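Local coordinates for protein UDP-glucose 6-dehydrogenase (Pyrobaculum islandicum, PDB 3VTF) that probably oxidises UDP-alpha-D-glucose to UDP-alpha-D-glucuronate, using two molecules of NAD(+) as electron acceptor, at residues L363-M377 against S387-V401. Numbering follows the deposited sequence.
Sequences LERGARVYVHDPMAM and SVTYVEDPQALLDQV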
loop_
_atom_site.group_PDB
_atom_site.type_symbol
_atom_site.label_atom_id
_atom_site.label_comp_id
_atom_site.label_asym_id
_atom_site.label_seq_id
_atom_site.Cartn_x
_atom_site.Cartn_y
_atom_site.Cartn_z
ATOM N N LEU A 363 32.102 2.940 10.613
ATOM C CA LEU A 363 33.081 2.771 11.702
ATOM C C LEU A 363 33.568 1.364 11.809
ATOM O O LEU A 363 34.762 1.139 11.760
ATOM C CB LEU A 363 32.533 3.216 13.030
ATOM C CG LEU A 363 32.401 4.709 13.214
ATOM C CD1 LEU A 363 31.621 4.976 14.500
ATOM C CD2 LEU A 363 33.737 5.454 13.158
ATOM N N GLU A 364 32.654 0.429 11.887
ATOM C CA GLU A 364 32.945 -0.990 11.869
ATOM C C GLU A 364 33.775 -1.417 10.634
ATOM O O GLU A 364 34.441 -2.452 10.624
ATOM C CB GLU A 364 31.578 -1.680 12.004
ATOM C CG GLU A 364 31.494 -3.191 12.022
ATOM C CD GLU A 364 30.036 -3.666 12.203
ATOM O OE1 GLU A 364 29.227 -3.542 11.253
ATOM O OE2 GLU A 364 29.678 -4.173 13.298
ATOM N N ARG A 365 33.785 -0.619 9.575
ATOM C CA ARG A 365 34.665 -0.948 8.451
ATOM C C ARG A 365 35.977 -0.135 8.405
ATOM O O ARG A 365 36.645 -0.090 7.367
ATOM C CB ARG A 365 33.919 -0.929 7.093
ATOM C CG ARG A 365 33.081 -2.188 6.845
ATOM C CD ARG A 365 31.890 -1.842 5.966
ATOM N NE ARG A 365 30.677 -2.580 6.354
ATOM C CZ ARG A 365 29.949 -3.351 5.539
ATOM N NH1 ARG A 365 30.265 -3.519 4.224
ATOM N NH2 ARG A 365 28.875 -3.954 6.050
ATOM N N GLY A 366 36.324 0.533 9.503
ATOM C CA GLY A 366 37.651 1.215 9.568
ATOM C C GLY A 366 37.704 2.562 8.860
ATOM O O GLY A 366 38.777 3.137 8.673
ATOM N N ALA A 367 36.539 3.095 8.463
ATOM C CA ALA A 367 36.466 4.478 7.934
ATOM C C ALA A 367 36.660 5.520 9.017
ATOM O O ALA A 367 36.268 5.335 10.186
ATOM C CB ALA A 367 35.146 4.755 7.184
ATOM N N ARG A 368 37.250 6.627 8.608
ATOM C CA ARG A 368 37.289 7.823 9.418
ATOM C C ARG A 368 36.038 8.578 9.042
ATOM O O ARG A 368 35.943 9.105 7.911
ATOM C CB ARG A 368 38.518 8.705 9.100
ATOM C CG ARG A 368 39.855 7.974 8.960
ATOM C CD ARG A 368 40.945 9.016 8.738
ATOM N NE ARG A 368 42.287 8.551 9.100
ATOM C CZ ARG A 368 43.316 9.358 9.398
ATOM N NH1 ARG A 368 43.191 10.680 9.400
ATOM N NH2 ARG A 368 44.489 8.834 9.720
ATOM N N VAL A 369 35.107 8.662 9.986
ATOM C CA VAL A 369 33.740 9.188 9.745
ATOM C C VAL A 369 33.519 10.610 10.229
ATOM O O VAL A 369 33.770 10.961 11.401
ATOM C CB VAL A 369 32.707 8.270 10.446
ATOM C CG1 VAL A 369 31.277 8.772 10.275
ATOM C CG2 VAL A 369 32.845 6.894 9.896
ATOM N N TYR A 370 33.013 11.418 9.321
ATOM C CA TYR A 370 32.598 12.772 9.595
ATOM C C TYR A 370 31.102 12.777 9.482
ATOM O O TYR A 370 30.530 12.116 8.577
ATOM C CB TYR A 370 33.173 13.711 8.544
ATOM C CG TYR A 370 34.671 13.666 8.541
ATOM C CD1 TYR A 370 35.432 14.737 9.092
ATOM C CD2 TYR A 370 35.344 12.571 7.998
ATOM C CE1 TYR A 370 36.843 14.678 9.104
ATOM C CE2 TYR A 370 36.737 12.497 8.000
ATOM C CZ TYR A 370 37.483 13.545 8.547
ATOM O OH TYR A 370 38.847 13.406 8.471
ATOM N N VAL A 371 30.444 13.549 10.332
ATOM C CA VAL A 371 28.996 13.675 10.269
ATOM C C VAL A 371 28.543 15.122 10.368
ATOM O O VAL A 371 29.234 15.947 10.924
ATOM C CB VAL A 371 28.301 12.856 11.379
ATOM C CG1 VAL A 371 28.752 11.413 11.342
ATOM C CG2 VAL A 371 28.545 13.475 12.738
ATOM N N HIS A 372 27.383 15.418 9.809
ATOM C CA HIS A 372 26.718 16.683 10.012
ATOM C C HIS A 372 25.232 16.515 10.123
ATOM O O HIS A 372 24.665 15.618 9.519
ATOM C CB HIS A 372 27.012 17.651 8.872
ATOM C CG HIS A 372 26.174 18.901 8.913
ATOM N ND1 HIS A 372 25.017 19.005 8.272
ATOM C CD2 HIS A 372 26.365 20.102 9.566
ATOM C CE1 HIS A 372 24.494 20.209 8.489
ATOM N NE2 HIS A 372 25.318 20.878 9.282
ATOM N N ASP A 373 24.583 17.377 10.893
ATOM C CA ASP A 373 23.136 17.540 10.830
ATOM C C ASP A 373 22.806 18.961 11.211
ATOM O O ASP A 373 23.441 19.504 12.076
ATOM C CB ASP A 373 22.429 16.564 11.775
ATOM C CG ASP A 373 20.936 16.530 11.570
ATOM O OD1 ASP A 373 20.461 15.683 10.812
ATOM O OD2 ASP A 373 20.239 17.362 12.148
ATOM N N PRO A 374 21.806 19.584 10.615
ATOM C CA PRO A 374 21.558 20.951 11.089
ATOM C C PRO A 374 21.035 21.043 12.532
ATOM O O PRO A 374 21.156 22.121 13.129
ATOM C CB PRO A 374 20.451 21.456 10.138
ATOM C CG PRO A 374 20.667 20.608 8.854
ATOM C CD PRO A 374 20.936 19.229 9.482
ATOM N N MET A 375 20.382 19.995 13.072
ATOM C CA MET A 375 19.874 20.066 14.448
ATOM C C MET A 375 20.327 18.947 15.378
ATOM O O MET A 375 20.438 19.147 16.570
ATOM C CB MET A 375 18.373 20.129 14.471
ATOM C CG MET A 375 17.813 21.356 13.798
ATOM S SD MET A 375 16.030 21.247 13.926
ATOM C CE MET A 375 15.851 21.694 15.683
ATOM N N ALA A 376 20.590 17.753 14.872
ATOM C CA ALA A 376 20.597 16.587 15.780
ATOM C C ALA A 376 21.974 16.224 16.297
ATOM O O ALA A 376 22.170 15.127 16.803
ATOM C CB ALA A 376 19.945 15.370 15.035
ATOM N N MET A 377 22.968 17.110 16.174
ATOM C CA MET A 377 24.342 16.611 16.396
ATOM C C MET A 377 24.584 16.383 17.871
ATOM O O MET A 377 25.329 15.492 18.245
ATOM C CB MET A 377 25.402 17.542 15.791
ATOM C CG MET A 377 25.428 17.468 14.253
ATOM S SD MET A 377 26.797 18.406 13.480
ATOM C CE MET A 377 27.997 17.240 13.901
ATOM N N SER A 387 33.489 8.858 18.660
ATOM C CA SER A 387 33.884 7.932 17.596
ATOM C C SER A 387 33.808 8.587 16.159
ATOM O O SER A 387 34.431 8.097 15.206
ATOM C CB SER A 387 33.095 6.638 17.671
ATOM O OG SER A 387 31.744 6.852 17.284
ATOM N N VAL A 388 33.127 9.719 16.034
ATOM C CA VAL A 388 33.132 10.454 14.742
ATOM C C VAL A 388 33.563 11.901 14.964
ATOM O O VAL A 388 33.454 12.414 16.081
ATOM C CB VAL A 388 31.725 10.371 14.083
ATOM C CG1 VAL A 388 31.283 8.898 14.004
ATOM C CG2 VAL A 388 30.715 11.129 14.893
ATOM N N THR A 389 33.969 12.572 13.889
ATOM C CA THR A 389 34.121 14.017 13.896
ATOM C C THR A 389 32.817 14.677 13.537
ATOM O O THR A 389 32.197 14.347 12.494
ATOM C CB THR A 389 35.250 14.474 12.913
ATOM O OG1 THR A 389 36.413 13.665 13.136
ATOM C CG2 THR A 389 35.579 15.996 13.024
ATOM N N TYR A 390 32.416 15.640 14.373
ATOM C CA TYR A 390 31.248 16.451 14.109
ATOM C C TYR A 390 31.632 17.728 13.341
ATOM O O TYR A 390 32.398 18.533 13.849
ATOM C CB TYR A 390 30.553 16.798 15.409
ATOM C CG TYR A 390 30.202 15.570 16.161
ATOM C CD1 TYR A 390 31.130 14.956 16.952
ATOM C CD2 TYR A 390 28.936 14.965 16.004
ATOM C CE1 TYR A 390 30.825 13.769 17.627
ATOM C CE2 TYR A 390 28.615 13.763 16.648
ATOM C CZ TYR A 390 29.549 13.182 17.492
ATOM O OH TYR A 390 29.292 11.990 18.135
ATOM N N VAL A 391 31.057 17.948 12.157
ATOM C CA VAL A 391 31.381 19.105 11.328
ATOM C C VAL A 391 30.248 20.131 11.315
ATOM O O VAL A 391 29.099 19.839 10.979
ATOM C CB VAL A 391 31.750 18.652 9.884
ATOM C CG1 VAL A 391 32.114 19.828 8.996
ATOM C CG2 VAL A 391 32.911 17.694 9.940
ATOM N N GLU A 392 30.552 21.379 11.652
ATOM C CA GLU A 392 29.479 22.355 11.739
ATOM C C GLU A 392 28.915 22.753 10.374
ATOM O O GLU A 392 27.751 23.129 10.259
ATOM C CB GLU A 392 29.951 23.627 12.525
ATOM C CG GLU A 392 30.647 23.270 13.835
ATOM C CD GLU A 392 29.727 22.504 14.830
ATOM O OE1 GLU A 392 28.529 22.848 14.896
ATOM O OE2 GLU A 392 30.172 21.540 15.535
ATOM N N ASP A 393 29.764 22.774 9.363
ATOM C CA ASP A 393 29.337 23.307 8.015
ATOM C C ASP A 393 29.265 22.112 7.025
ATOM O O ASP A 393 30.268 21.445 6.804
ATOM C CB ASP A 393 30.365 24.314 7.525
ATOM C CG ASP A 393 29.967 24.983 6.208
ATOM O OD1 ASP A 393 29.260 24.413 5.326
ATOM O OD2 ASP A 393 30.400 26.133 6.062
ATOM N N PRO A 394 28.089 21.842 6.462
ATOM C CA PRO A 394 27.960 20.615 5.612
ATOM C C PRO A 394 28.833 20.698 4.355
ATOM O O PRO A 394 29.347 19.665 3.895
ATOM C CB PRO A 394 26.468 20.572 5.295
ATOM C CG PRO A 394 26.060 22.013 5.353
ATOM C CD PRO A 394 26.894 22.667 6.424
ATOM N N GLN A 395 29.062 21.921 3.830
ATOM C CA GLN A 395 29.960 22.093 2.656
ATOM C C GLN A 395 31.376 21.735 3.034
ATOM O O GLN A 395 32.113 21.039 2.294
ATOM C CB GLN A 395 29.871 23.523 2.011
ATOM C CG GLN A 395 30.637 23.580 0.665
ATOM C CD GLN A 395 30.074 22.590 -0.368
ATOM O OE1 GLN A 395 28.960 22.708 -0.764
ATOM N NE2 GLN A 395 30.871 21.636 -0.792
ATOM N N ALA A 396 31.770 22.207 4.230
ATOM C CA ALA A 396 33.070 21.914 4.778
ATOM C C ALA A 396 33.223 20.414 4.973
ATOM O O ALA A 396 34.308 19.852 4.782
ATOM C CB ALA A 396 33.255 22.647 6.105
ATOM N N LEU A 397 32.138 19.749 5.374
ATOM C CA LEU A 397 32.186 18.258 5.483
ATOM C C LEU A 397 32.460 17.658 4.078
ATOM O O LEU A 397 33.334 16.822 3.919
ATOM C CB LEU A 397 30.870 17.696 6.087
ATOM C CG LEU A 397 30.751 16.145 6.100
ATOM C CD1 LEU A 397 29.818 15.657 7.239
ATOM C CD2 LEU A 397 30.250 15.638 4.708
ATOM N N LEU A 398 31.715 18.089 3.056
ATOM C CA LEU A 398 31.948 17.533 1.691
ATOM C C LEU A 398 33.391 17.739 1.221
ATOM O O LEU A 398 34.040 16.829 0.676
ATOM C CB LEU A 398 31.012 18.208 0.706
ATOM C CG LEU A 398 29.532 17.913 0.813
ATOM C CD1 LEU A 398 28.744 18.675 -0.220
ATOM C CD2 LEU A 398 29.444 16.395 0.568
ATOM N N ASP A 399 33.932 18.908 1.551
ATOM C CA ASP A 399 35.285 19.333 1.074
ATOM C C ASP A 399 36.348 18.500 1.719
ATOM O O ASP A 399 37.428 18.329 1.144
ATOM C CB ASP A 399 35.583 20.855 1.333
ATOM C CG ASP A 399 34.640 21.786 0.599
ATOM O OD1 ASP A 399 33.908 21.401 -0.345
ATOM O OD2 ASP A 399 34.569 22.957 0.994
ATOM N N GLN A 400 36.050 17.967 2.908
ATOM C CA GLN A 400 36.991 17.113 3.643
ATOM C C GLN A 400 36.935 15.617 3.364
ATOM O O GLN A 400 37.833 14.895 3.795
ATOM C CB GLN A 400 36.736 17.252 5.134
ATOM C CG GLN A 400 37.782 18.029 5.889
ATOM C CD GLN A 400 37.588 17.853 7.393
ATOM O OE1 GLN A 400 36.643 18.403 7.960
ATOM N NE2 GLN A 400 38.468 17.056 8.037
ATOM N N VAL A 401 35.839 15.107 2.796
ATOM C CA VAL A 401 35.748 13.634 2.663
ATOM C C VAL A 401 35.954 13.188 1.219
ATOM O O VAL A 401 35.707 13.948 0.288
ATOM C CB VAL A 401 34.377 13.086 3.206
ATOM C CG1 VAL A 401 34.225 13.398 4.678
ATOM C CG2 VAL A 401 33.206 13.696 2.461
HETATM O O HOH W 1 36.673 11.194 12.517
#
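Three backbone hydrogen bonds join Val369-Val371 to Thr389-Val391 in parallel register. Thr389 N donates to Val369 O at 3.0 Å, Val371 N to Thr389 O at 2.9 Å, and Val391 N to Val371 O with an N-H...O angle of 171°, the straightest of the three. A water bridges the start of this pairing, donating to Val369 O and lying 2.6 Å from Thr389 OG1.

This pairing closes the right-handed beta-alpha-beta unit of strand 368-372, helix 377-384 and strand 389-390 in the Rossmann-like UDP-binding domain; 389-390 is one of the sheet's two edge strands within this chain, and helix 394-400 leads back over the sheet, running nearly antiparallel to strand 368-372.

Apolar packing differs on the two faces. On one, Val388 CG1 meets Val369 CG1 at 3.7 Å, its CG2 lies over the Tyr390 ring, and Val371 CG2 touches Tyr390 CD2. On the other lies the Tyr370 ring, with Val391 CG2 at its edge and Val401 CG1 3.6 Å from Tyr370 CD2. Leu397 CD1 presses onto the backbone between Val371 and His372, 3.4 Å from Val371 C. Among polar groups, Gln400 brings NE2 closest to Tyr370 CE1, with the amide and ring planes 78° apart.

The imidazole of His372 is held by contacts of a different kind. With CG anti to the backbone N (chi1 171°), the His372 ring swings under Pro394, whose CB sits 3.8 Å from the ring centroid in a CH-pi contact, while Val391 O lies at its edge, 3.1 Å from His372 CD2. ND1 is hydrogen-bonded to Tyr413 OH. An alanine here would remove the ring and is likely to leave Pro394 without its aromatic partner and Tyr413 OH without this bond.

Just beyond, Asp373 OD2 accepts from Met375 N, an Asx turn, and from Ala376 N, an Asx motif, just ahead of helix 377-384.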